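Local coordinates for protein OBCA, Oxalate Biosynthetic Component A (Burkholderia glumae, PDB 4NNB) that is a bacterial biosynthetic enzyme with a TIM-barrel domain that binds a magnesium ion chelated by an oxaloacetate ion in the model, at residues L225-L230 with L255-A260; L276-R281 with R293-F298; T136-I141 with G189-G194. One frame throughout, in Å; residues are numbered along the deposited sequence.

Contact 1: L225-L230 with L255-A260; sequences LHTRDL and LDDYDA. With MG (magnesium ion), chain B; OAA (oxaloacetate ion), chain C.
Thr227 turns OG1 between its backbone N and carbonyl carbon (chi1 48°), which puts CG2 beside the N and over one face of Tyr258, a residue with CG anti to its own carbonyl carbon (chi1 -78°). This is a strand-to-helix contact of a TIM barrel: 225-230 ends the barrel strand 222-229, while helix 255-268 starts with residues 255-260 and leads on to the neighbouring parallel strand 273-276. Thr227 CG2 makes a CH-pi contact over the face, 3.8 Å from the Tyr258 centroid, 21° off the ring normal and displaced toward the rim. The same methyl carbon touches Asp257 CB at 3.6 Å, while Thr227 OG1 is hydrogen-bonded to Gln252 O and Val254 N. Leu225 comes in at the edge of the tyrosine ring, its CB 4.0 Å from Tyr258 CE1. Farther along the strand the link is indirect: a water accepts from Arg228 N at 2.9 Å and reaches Asp257 OD2 at the same distance. Between these residues His226 points the other way, into the magnesium site that His224, Glu475, oxaloacetate O2 and O3 and a water complete. The His226 ring is held at both nitrogens. ND1 is hydrogen-bonded to Asn251 OD1, and His226 NE2 binds the magnesium ion at 2.1 Å.

Contact 2: L276-R281 with R293-F298; sequences LSTSVR and RAHLKF. With OAA (oxaloacetate ion), chain C.
Ser277 joins the two segments to the ligand: its backbone O accepts a hydrogen bond from His295 NE2 at 2.9 Å, and its OG donates to oxaloacetate O2 at 2.8 Å. The imidazole bond is nearly straight at the hydrogen (164°), with the acceptor close to the ring plane, although the nitrogen stands above the plane of the Ser277 carbonyl. In this loop after the TIM-barrel strand 273-276, Ser279 OG donates to oxaloacetate O5 at 2.8 Å. Arg281 brings the edge of its guanidinium to the same carboxylate, NE and NH2 both donating to oxaloacetate O4. Two consecutive ST turns orient the hydroxyls: with OG anti to the backbone N in both (chi1 177° and 169°), Ser277 OG accepts from Ser279 N at 3.1 Å and Ser279 OG from Arg281 N. Behind the loop, His295 is packed in by apolar groups. Leu296 CD2 lies over the centre of its ring, Leu276 CD2 is 3.9 Å from His295 CD2, and Thr278 CG2 the same distance from His295 CE1. Farther out, Thr278 OG1 is hydrogen-bonded to Ser310 O on the next barrel strand, and Phe318 makes a cation-pi contact with Arg281. Each serine OG accepts a backbone N-H while donating to oxaloacetate, which is consistent with the turns directing the hydroxyl protons at the carboxylates.

Contact 3: T136-I141 with G189-G194; sequences TTYGWI and GYWQAG
Thr137 and Gly194 bring the backbones nearest, 6.9 Å between CA atoms, where the C-terminal end of helix 125-137 meets the turn leaving strand 189-191. A Schellman motif ends the helix: Gly139, at positive phi, is its C-prime residue, with Gly139 N bonded to Thr136 O and Trp140 N to Leu135 O. The other segment runs from the middle strand of a three-stranded antiparallel sheet into a turn, where Gln192 OE1 accepts from Gly194 N at 2.8 Å. Across the contact Thr137 CG2 rests 3.8 Å from Gly194 O. Tyr138, with CG anti to the carbonyl carbon (chi1 -74°), extends tip first toward the sheet. There Trp191 NE1 donates to Tyr138 OH at 2.8 Å (154°), the oxygen lying in the indole plane. The phenol oxygen is hydrogen-bonded to Tyr158 O as well. Gln192 O is 3.1 Å from Tyr138 OH, at the ring edge. Ala193 CA packs over one face of the indole, and His157 stacks on the tyrosine ring. In these buried surroundings the indole N-H ties the helix end to the sheet strand, and the phenol hydroxyl, consistent with its accepting from the indole, passes on to Tyr158 O of strand 155-159.

How the contacts relate
All three contacts are buried, but they belong to different parts of the fold. Contacts 1 and 2 share the TIM barrel and the oxaloacetate ion, and their centres are 10 Å apart. They also touch directly: Asp259 and Lys297 form a salt bridge, and the rings of Tyr258 and His295 meet. Contact 1 supplies the ligand's surroundings with a metal-bound imidazole, contact 2 with hydroxyls and a guanidinium; in both, apolar packing backs the polar residues. Contact 3 lies on the opposite side of the chain's centre from contact 2, with about 16 Å between their nearest atoms. It holds no ligand or metal and joins a helix end to a separate antiparallel sheet through an indole-to-phenol hydrogen bond.

Contact 1: L225-L230 with L255-A260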
loop_
_atom_site.group_PDB
_atom_site.type_symbol
_atom_site.label_atom_id
_atom_site.label_comp_id
_atom_site.label_asym_id
_atom_site.label_seq_id
_atom_site.Cartn_x
_atom_site.Cartn_y
_atom_site.Cartn_z
ATOM N N LEU A 225 11.341 0.849 1.240
ATOM C CA LEU A 225 11.283 0.043 0.024
ATOM C C LEU A 225 10.990 -1.432 0.277
ATOM O O LEU A 225 11.494 -2.018 1.242
ATOM C CB LEU A 225 12.630 0.141 -0.714
ATOM C CG LEU A 225 12.973 1.522 -1.284
ATOM C CD1 LEU A 225 14.343 1.519 -1.966
ATOM C CD2 LEU A 225 11.883 1.951 -2.274
ATOM N N HIS A 226 10.180 -2.019 -0.607
ATOM C CA HIS A 226 10.113 -3.467 -0.783
ATOM C C HIS A 226 10.465 -3.790 -2.232
ATOM O O HIS A 226 10.362 -2.933 -3.120
ATOM C CB HIS A 226 8.692 -4.002 -0.575
ATOM C CG HIS A 226 8.206 -3.990 0.842
ATOM N ND1 HIS A 226 7.787 -5.134 1.485
ATOM C CD2 HIS A 226 8.002 -2.968 1.710
ATOM C CE1 HIS A 226 7.364 -4.822 2.700
ATOM N NE2 HIS A 226 7.486 -3.515 2.861
ATOM N N THR A 227 10.839 -5.040 -2.473
ATOM C CA THR A 227 10.920 -5.585 -3.819
ATOM C C THR A 227 9.909 -6.719 -3.960
ATOM O O THR A 227 9.373 -7.213 -2.963
ATOM C CB THR A 227 12.335 -6.094 -4.145
ATOM O OG1 THR A 227 12.808 -6.914 -3.063
ATOM C CG2 THR A 227 13.290 -4.914 -4.345
ATOM N N ARG A 228 9.647 -7.120 -5.203
ATOM C CA ARG A 228 8.685 -8.175 -5.505
ATOM C C ARG A 228 9.302 -9.172 -6.475
ATOM O O ARG A 228 10.077 -8.797 -7.348
ATOM C CB ARG A 228 7.422 -7.602 -6.166
ATOM C CG ARG A 228 6.674 -6.535 -5.362
ATOM C CD ARG A 228 6.109 -7.065 -4.058
ATOM N NE ARG A 228 5.248 -6.057 -3.445
ATOM C CZ ARG A 228 3.961 -5.899 -3.748
ATOM N NH1 ARG A 228 3.376 -6.710 -4.632
ATOM N NH2 ARG A 228 3.252 -4.949 -3.156
ATOM N N ASP A 229 8.924 -10.438 -6.335
ATOM C CA ASP A 229 9.414 -11.495 -7.220
ATOM C C ASP A 229 8.520 -11.571 -8.468
ATOM O O ASP A 229 7.329 -11.865 -8.366
ATOM C CB ASP A 229 9.427 -12.815 -6.427
ATOM C CG ASP A 229 9.623 -14.051 -7.298
ATOM O OD1 ASP A 229 10.194 -13.949 -8.397
ATOM O OD2 ASP A 229 9.213 -15.142 -6.847
ATOM N N LEU A 230 9.088 -11.282 -9.638
ATOM C CA LEU A 230 8.321 -11.282 -10.889
ATOM C C LEU A 230 8.713 -12.432 -11.821
ATOM O O LEU A 230 8.382 -12.408 -13.007
ATOM C CB LEU A 230 8.489 -9.955 -11.646
ATOM C CG LEU A 230 8.216 -8.635 -10.918
ATOM C CD1 LEU A 230 8.188 -7.465 -11.899
ATOM C CD2 LEU A 230 6.922 -8.715 -10.137
ATOM N N LEU A 255 17.750 -9.518 -4.224
ATOM C CA LEU A 255 19.052 -8.876 -4.122
ATOM C C LEU A 255 19.453 -8.151 -5.400
ATOM O O LEU A 255 19.998 -7.047 -5.341
ATOM C CB LEU A 255 20.137 -9.889 -3.723
ATOM C CG LEU A 255 19.901 -10.608 -2.390
ATOM C CD1 LEU A 255 21.083 -11.529 -2.042
ATOM C CD2 LEU A 255 19.655 -9.602 -1.267
ATOM N N ASP A 256 19.202 -8.763 -6.552
ATOM C CA ASP A 256 19.599 -8.121 -7.802
ATOM C C ASP A 256 18.825 -6.817 -8.001
ATOM O O ASP A 256 19.366 -5.852 -8.536
ATOM C CB ASP A 256 19.385 -9.048 -9.003
ATOM C CG ASP A 256 20.364 -10.206 -9.034
ATOM O OD1 ASP A 256 21.437 -10.117 -8.407
ATOM O OD2 ASP A 256 20.050 -11.211 -9.692
ATOM N N ASP A 257 17.568 -6.778 -7.562
ATOM C CA ASP A 257 16.785 -5.537 -7.662
ATOM C C ASP A 257 17.428 -4.410 -6.857
ATOM O O ASP A 257 17.618 -3.297 -7.361
ATOM C CB ASP A 257 15.326 -5.755 -7.235
ATOM C CG ASP A 257 14.517 -6.501 -8.280
ATOM O OD1 ASP A 257 15.087 -6.791 -9.339
ATOM O OD2 ASP A 257 13.317 -6.795 -8.051
ATOM N N TYR A 258 17.791 -4.693 -5.609
ATOM C CA TYR A 258 18.440 -3.675 -4.788
ATOM C C TYR A 258 19.810 -3.261 -5.325
ATOM O O TYR A 258 20.204 -2.114 -5.189
ATOM C CB TYR A 258 18.521 -4.115 -3.316
ATOM C CG TYR A 258 17.195 -3.954 -2.604
ATOM C CD1 TYR A 258 16.609 -2.701 -2.486
ATOM C CD2 TYR A 258 16.531 -5.041 -2.060
ATOM C CE1 TYR A 258 15.401 -2.529 -1.843
ATOM C CE2 TYR A 258 15.316 -4.881 -1.403
ATOM C CZ TYR A 258 14.761 -3.625 -1.299
ATOM O OH TYR A 258 13.551 -3.448 -0.662
ATOM N N ASP A 259 20.533 -4.192 -5.940
ATOM C CA ASP A 259 21.825 -3.861 -6.555
ATOM C C ASP A 259 21.649 -2.801 -7.636
ATOM O O ASP A 259 22.553 -2.000 -7.897
ATOM C CB ASP A 259 22.458 -5.110 -7.172
ATOM C CG ASP A 259 23.109 -6.009 -6.137
ATOM O OD1 ASP A 259 23.210 -5.595 -4.958
ATOM O OD2 ASP A 259 23.538 -7.115 -6.522
ATOM N N ALA A 260 20.470 -2.799 -8.244
ATOM C CA ALA A 260 20.118 -1.809 -9.258
ATOM C C ALA A 260 19.539 -0.548 -8.609
ATOM O O ALA A 260 19.987 0.569 -8.892
ATOM C CB ALA A 260 19.134 -2.404 -10.257
HETATM MG MG MG B . 7.121 -2.533 4.678
HETATM O O1 OAA C . 9.403 -4.471 7.870
HETATM O O2 OAA C . 8.620 -3.516 5.966
HETATM O O4 OAA C . 3.798 -5.566 5.967
HETATM O O5 OAA C . 5.332 -7.044 6.833
HETATM O O3 OAA C . 6.083 -4.059 5.178
HETATM C C1 OAA C . 8.421 -4.236 7.036
HETATM C C2 OAA C . 7.059 -4.817 7.347
HETATM C C3 OAA C . 6.077 -4.864 6.199
HETATM C C4 OAA C . 5.016 -5.884 6.329
HETATM O O HOH W 1 10.946 -5.472 -7.176
HETATM O O HOH W 2 11.995 -8.564 -9.094
HETATM O O HOH W 3 6.196 -1.675 6.554
#

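Contact 2: L276-R281 with R293-F298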
loop_
_atom_site.group_PDB
_atom_site.type_symbol
_atom_site.label_atom_id
_atom_site.label_comp_id
_atom_site.label_asym_id
_atom_site.label_seq_id
_atom_site.Cartn_x
_atom_site.Cartn_y
_atom_site.Cartn_z
ATOM N N LEU A 276 15.209 0.022 3.947
ATOM C CA LEU A 276 14.930 -1.252 3.291
ATOM C C LEU A 276 14.103 -2.195 4.169
ATOM O O LEU A 276 14.446 -2.457 5.322
ATOM C CB LEU A 276 16.226 -1.930 2.826
ATOM C CG LEU A 276 16.739 -1.595 1.417
ATOM C CD1 LEU A 276 16.643 -0.115 1.090
ATOM C CD2 LEU A 276 18.142 -2.126 1.167
ATOM N N SER A 277 13.006 -2.702 3.619
ATOM C CA SER A 277 12.228 -3.722 4.321
ATOM C C SER A 277 13.000 -5.034 4.477
ATOM O O SER A 277 13.567 -5.556 3.516
ATOM C CB SER A 277 10.919 -4.008 3.595
ATOM O OG SER A 277 10.224 -5.051 4.248
ATOM N N THR A 278 12.983 -5.577 5.685
ATOM C CA THR A 278 13.561 -6.896 5.932
ATOM C C THR A 278 12.456 -7.919 6.132
ATOM O O THR A 278 12.699 -9.055 6.546
ATOM C CB THR A 278 14.447 -6.870 7.169
ATOM O OG1 THR A 278 13.664 -6.484 8.300
ATOM C CG2 THR A 278 15.595 -5.861 6.963
ATOM N N SER A 279 11.234 -7.507 5.834
ATOM C CA SER A 279 10.065 -8.352 6.064
ATOM C C SER A 279 10.013 -9.589 5.148
ATOM O O SER A 279 10.419 -9.527 3.981
ATOM C CB SER A 279 8.806 -7.503 5.883
ATOM O OG SER A 279 7.660 -8.311 5.843
ATOM N N VAL A 280 9.535 -10.721 5.672
ATOM C CA VAL A 280 9.246 -11.866 4.795
ATOM C C VAL A 280 7.749 -12.197 4.753
ATOM O O VAL A 280 7.351 -13.347 4.527
ATOM C CB VAL A 280 10.084 -13.126 5.137
ATOM C CG1 VAL A 280 11.561 -12.859 4.904
ATOM C CG2 VAL A 280 9.839 -13.582 6.573
ATOM N N ARG A 281 6.938 -11.165 4.958
ATOM C CA ARG A 281 5.487 -11.268 4.837
ATOM C C ARG A 281 5.090 -11.991 3.550
ATOM O O ARG A 281 5.663 -11.745 2.477
ATOM C CB ARG A 281 4.847 -9.872 4.877
ATOM C CG ARG A 281 3.489 -9.781 4.168
ATOM C CD ARG A 281 2.322 -9.446 5.087
ATOM N NE ARG A 281 2.196 -8.014 5.290
ATOM C CZ ARG A 281 1.047 -7.344 5.392
ATOM N NH1 ARG A 281 -0.127 -7.955 5.322
ATOM N NH2 ARG A 281 1.088 -6.038 5.574
ATOM N N ARG A 293 19.028 -10.024 5.793
ATOM C CA ARG A 293 20.016 -8.950 5.915
ATOM C C ARG A 293 20.992 -8.902 4.729
ATOM O O ARG A 293 21.861 -8.042 4.686
ATOM C CB ARG A 293 20.808 -9.068 7.239
ATOM C CG ARG A 293 21.440 -10.444 7.466
ATOM C CD ARG A 293 22.095 -10.565 8.848
ATOM N NE ARG A 293 22.498 -11.945 9.109
ATOM C CZ ARG A 293 21.699 -12.887 9.605
ATOM N NH1 ARG A 293 20.441 -12.605 9.931
ATOM N NH2 ARG A 293 22.166 -14.119 9.781
ATOM N N ALA A 294 20.859 -9.817 3.770
ATOM C CA ALA A 294 21.799 -9.869 2.642
ATOM C C ALA A 294 21.791 -8.589 1.786
ATOM O O ALA A 294 22.794 -8.245 1.156
ATOM C CB ALA A 294 21.532 -11.090 1.783
ATOM N N HIS A 295 20.663 -7.884 1.771
ATOM C CA HIS A 295 20.571 -6.591 1.084
ATOM C C HIS A 295 21.068 -5.431 1.935
ATOM O O HIS A 295 21.055 -4.281 1.485
ATOM C CB HIS A 295 19.144 -6.310 0.588
ATOM C CG HIS A 295 18.096 -6.359 1.662
ATOM N ND1 HIS A 295 18.214 -7.135 2.798
ATOM C CD2 HIS A 295 16.889 -5.743 1.749
ATOM C CE1 HIS A 295 17.132 -6.985 3.545
ATOM N NE2 HIS A 295 16.315 -6.146 2.931
ATOM N N LEU A 296 21.515 -5.724 3.153
ATOM C CA LEU A 296 21.981 -4.664 4.037
ATOM C C LEU A 296 23.498 -4.633 4.058
ATOM O O LEU A 296 24.113 -4.547 5.110
ATOM C CB LEU A 296 21.429 -4.837 5.449
ATOM C CG LEU A 296 19.899 -4.945 5.515
ATOM C CD1 LEU A 296 19.478 -5.028 6.973
ATOM C CD2 LEU A 296 19.171 -3.786 4.785
ATOM N N LYS A 297 24.092 -4.698 2.877
ATOM C CA LYS A 297 25.545 -4.712 2.740
ATOM C C LYS A 297 26.054 -3.312 2.448
ATOM O O LYS A 297 25.269 -2.412 2.145
ATOM C CB LYS A 297 25.911 -5.616 1.576
ATOM C CG LYS A 297 25.291 -5.148 0.265
ATOM C CD LYS A 297 25.743 -5.996 -0.898
ATOM C CE LYS A 297 25.246 -5.423 -2.215
ATOM N NZ LYS A 297 25.223 -6.465 -3.290
ATOM N N PHE A 298 27.369 -3.125 2.541
ATOM C CA PHE A 298 28.011 -1.937 1.992
ATOM C C PHE A 298 27.883 -1.986 0.469
ATOM O O PHE A 298 28.337 -2.933 -0.165
ATOM C CB PHE A 298 29.487 -1.900 2.408
ATOM C CG PHE A 298 30.197 -0.630 2.035
ATOM C CD1 PHE A 298 30.863 -0.520 0.825
ATOM C CD2 PHE A 298 30.210 0.450 2.904
ATOM C CE1 PHE A 298 31.525 0.662 0.477
ATOM C CE2 PHE A 298 30.868 1.629 2.566
ATOM C CZ PHE A 298 31.526 1.732 1.353
HETATM O O1 OAA C . 9.403 -4.471 7.870
HETATM O O2 OAA C . 8.620 -3.516 5.966
HETATM O O4 OAA C . 3.798 -5.566 5.967
HETATM O O5 OAA C . 5.332 -7.044 6.833
HETATM O O3 OAA C . 6.083 -4.059 5.178
HETATM C C1 OAA C . 8.421 -4.236 7.036
HETATM C C2 OAA C . 7.059 -4.817 7.347
HETATM C C3 OAA C . 6.077 -4.864 6.199
HETATM C C4 OAA C . 5.016 -5.884 6.329
#

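Contact 3: T136-I141 with G189-G194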
loop_
_atom_site.group_PDB
_atom_site.type_symbol
_atom_site.label_atom_id
_atom_site.label_comp_id
_atom_site.label_asym_id
_atom_site.label_seq_id
_atom_site.Cartn_x
_atom_site.Cartn_y
_atom_site.Cartn_z
ATOM N N THR A 136 -10.801 4.651 -11.851
ATOM C CA THR A 136 -9.442 5.147 -11.612
ATOM C C THR A 136 -8.451 4.003 -11.367
ATOM O O THR A 136 -7.251 4.181 -11.580
ATOM C CB THR A 136 -9.342 6.226 -10.496
ATOM O OG1 THR A 136 -9.873 5.720 -9.265
ATOM C CG2 THR A 136 -10.089 7.501 -10.899
ATOM N N THR A 137 -8.952 2.843 -10.933
ATOM C CA THR A 137 -8.139 1.625 -10.866
ATOM C C THR A 137 -7.768 1.207 -12.285
ATOM O O THR A 137 -6.687 0.671 -12.528
ATOM C CB THR A 137 -8.890 0.461 -10.168
ATOM O OG1 THR A 137 -9.182 0.821 -8.814
ATOM C CG2 THR A 137 -8.059 -0.826 -10.165
ATOM N N TYR A 138 -8.673 1.474 -13.225
ATOM C CA TYR A 138 -8.448 1.155 -14.626
ATOM C C TYR A 138 -7.679 2.264 -15.363
ATOM O O TYR A 138 -7.572 2.237 -16.586
ATOM C CB TYR A 138 -9.787 0.908 -15.328
ATOM C CG TYR A 138 -10.466 -0.406 -15.003
ATOM C CD1 TYR A 138 -9.786 -1.454 -14.391
ATOM C CD2 TYR A 138 -11.809 -0.595 -15.318
ATOM C CE1 TYR A 138 -10.435 -2.657 -14.114
ATOM C CE2 TYR A 138 -12.453 -1.766 -15.046
ATOM C CZ TYR A 138 -11.776 -2.795 -14.456
ATOM O OH TYR A 138 -12.456 -3.959 -14.202
ATOM N N GLY A 139 -7.169 3.249 -14.623
ATOM C CA GLY A 139 -6.343 4.292 -15.209
ATOM C C GLY A 139 -7.082 5.506 -15.751
ATOM O O GLY A 139 -6.476 6.372 -16.397
ATOM N N TRP A 140 -8.390 5.578 -15.521
ATOM C CA TRP A 140 -9.110 6.815 -15.846
ATOM C C TRP A 140 -8.652 7.855 -14.844
ATOM O O TRP A 140 -8.240 7.509 -13.736
ATOM C CB TRP A 140 -10.623 6.639 -15.701
ATOM C CG TRP A 140 -11.282 5.711 -16.682
ATOM C CD1 TRP A 140 -10.925 4.420 -16.965
ATOM C CD2 TRP A 140 -12.467 5.977 -17.458
ATOM N NE1 TRP A 140 -11.803 3.877 -17.885
ATOM C CE2 TRP A 140 -12.752 4.814 -18.202
ATOM C CE3 TRP A 140 -13.298 7.093 -17.601
ATOM C CZ2 TRP A 140 -13.847 4.736 -19.083
ATOM C CZ3 TRP A 140 -14.386 7.014 -18.475
ATOM C CH2 TRP A 140 -14.648 5.844 -19.200
ATOM N N ILE A 141 -8.723 9.129 -15.211
ATOM C CA ILE A 141 -8.303 10.179 -14.288
ATOM C C ILE A 141 -9.391 11.221 -14.063
ATOM O O ILE A 141 -10.323 11.341 -14.859
ATOM C CB ILE A 141 -6.976 10.850 -14.737
ATOM C CG1 ILE A 141 -7.090 11.399 -16.158
ATOM C CG2 ILE A 141 -5.823 9.835 -14.677
ATOM C CD1 ILE A 141 -7.383 12.878 -16.233
ATOM N N GLY A 189 -18.911 -14.657 -17.145
ATOM C CA GLY A 189 -17.487 -14.859 -17.334
ATOM C C GLY A 189 -16.581 -14.531 -16.163
ATOM O O GLY A 189 -16.910 -14.783 -14.999
ATOM N N TYR A 190 -15.423 -13.965 -16.487
ATOM C CA TYR A 190 -14.396 -13.702 -15.492
ATOM C C TYR A 190 -13.982 -12.239 -15.553
ATOM O O TYR A 190 -13.772 -11.691 -16.631
ATOM C CB TYR A 190 -13.189 -14.629 -15.707
ATOM C CG TYR A 190 -13.544 -16.104 -15.689
ATOM C CD1 TYR A 190 -14.020 -16.741 -16.829
ATOM C CD2 TYR A 190 -13.409 -16.855 -14.529
ATOM C CE1 TYR A 190 -14.353 -18.087 -16.810
ATOM C CE2 TYR A 190 -13.737 -18.197 -14.504
ATOM C CZ TYR A 190 -14.206 -18.807 -15.646
ATOM O OH TYR A 190 -14.533 -20.146 -15.617
ATOM N N TRP A 191 -13.857 -11.627 -14.382
ATOM C CA TRP A 191 -13.587 -10.199 -14.258
ATOM C C TRP A 191 -12.347 -9.968 -13.418
ATOM O O TRP A 191 -12.164 -10.598 -12.374
ATOM C CB TRP A 191 -14.798 -9.510 -13.611
ATOM C CG TRP A 191 -14.578 -8.104 -13.116
ATOM C CD1 TRP A 191 -13.966 -7.079 -13.781
ATOM C CD2 TRP A 191 -15.007 -7.568 -11.861
ATOM N NE1 TRP A 191 -13.979 -5.939 -13.007
ATOM C CE2 TRP A 191 -14.618 -6.213 -11.824
ATOM C CE3 TRP A 191 -15.679 -8.102 -10.760
ATOM C CZ2 TRP A 191 -14.882 -5.386 -10.730
ATOM C CZ3 TRP A 191 -15.935 -7.283 -9.671
ATOM C CH2 TRP A 191 -15.536 -5.940 -9.664
ATOM N N GLN A 192 -11.486 -9.074 -13.882
ATOM C CA GLN A 192 -10.365 -8.626 -13.070
ATOM C C GLN A 192 -10.763 -7.326 -12.384
ATOM O O GLN A 192 -10.747 -6.257 -12.993
ATOM C CB GLN A 192 -9.116 -8.421 -13.926
ATOM C CG GLN A 192 -7.914 -7.866 -13.157
ATOM C CD GLN A 192 -7.618 -8.648 -11.891
ATOM O OE1 GLN A 192 -8.135 -8.332 -10.817
ATOM N NE2 GLN A 192 -6.776 -9.674 -12.010
ATOM N N ALA A 193 -11.141 -7.428 -11.118
ATOM C CA ALA A 193 -11.571 -6.264 -10.363
ATOM C C ALA A 193 -10.395 -5.337 -10.083
ATOM O O ALA A 193 -10.550 -4.108 -9.973
ATOM C CB ALA A 193 -12.207 -6.707 -9.066
ATOM N N GLY A 194 -9.209 -5.930 -9.971
ATOM C CA GLY A 194 -8.057 -5.180 -9.520
ATOM C C GLY A 194 -8.260 -4.802 -8.060
ATOM O O GLY A 194 -7.920 -3.689 -7.639
#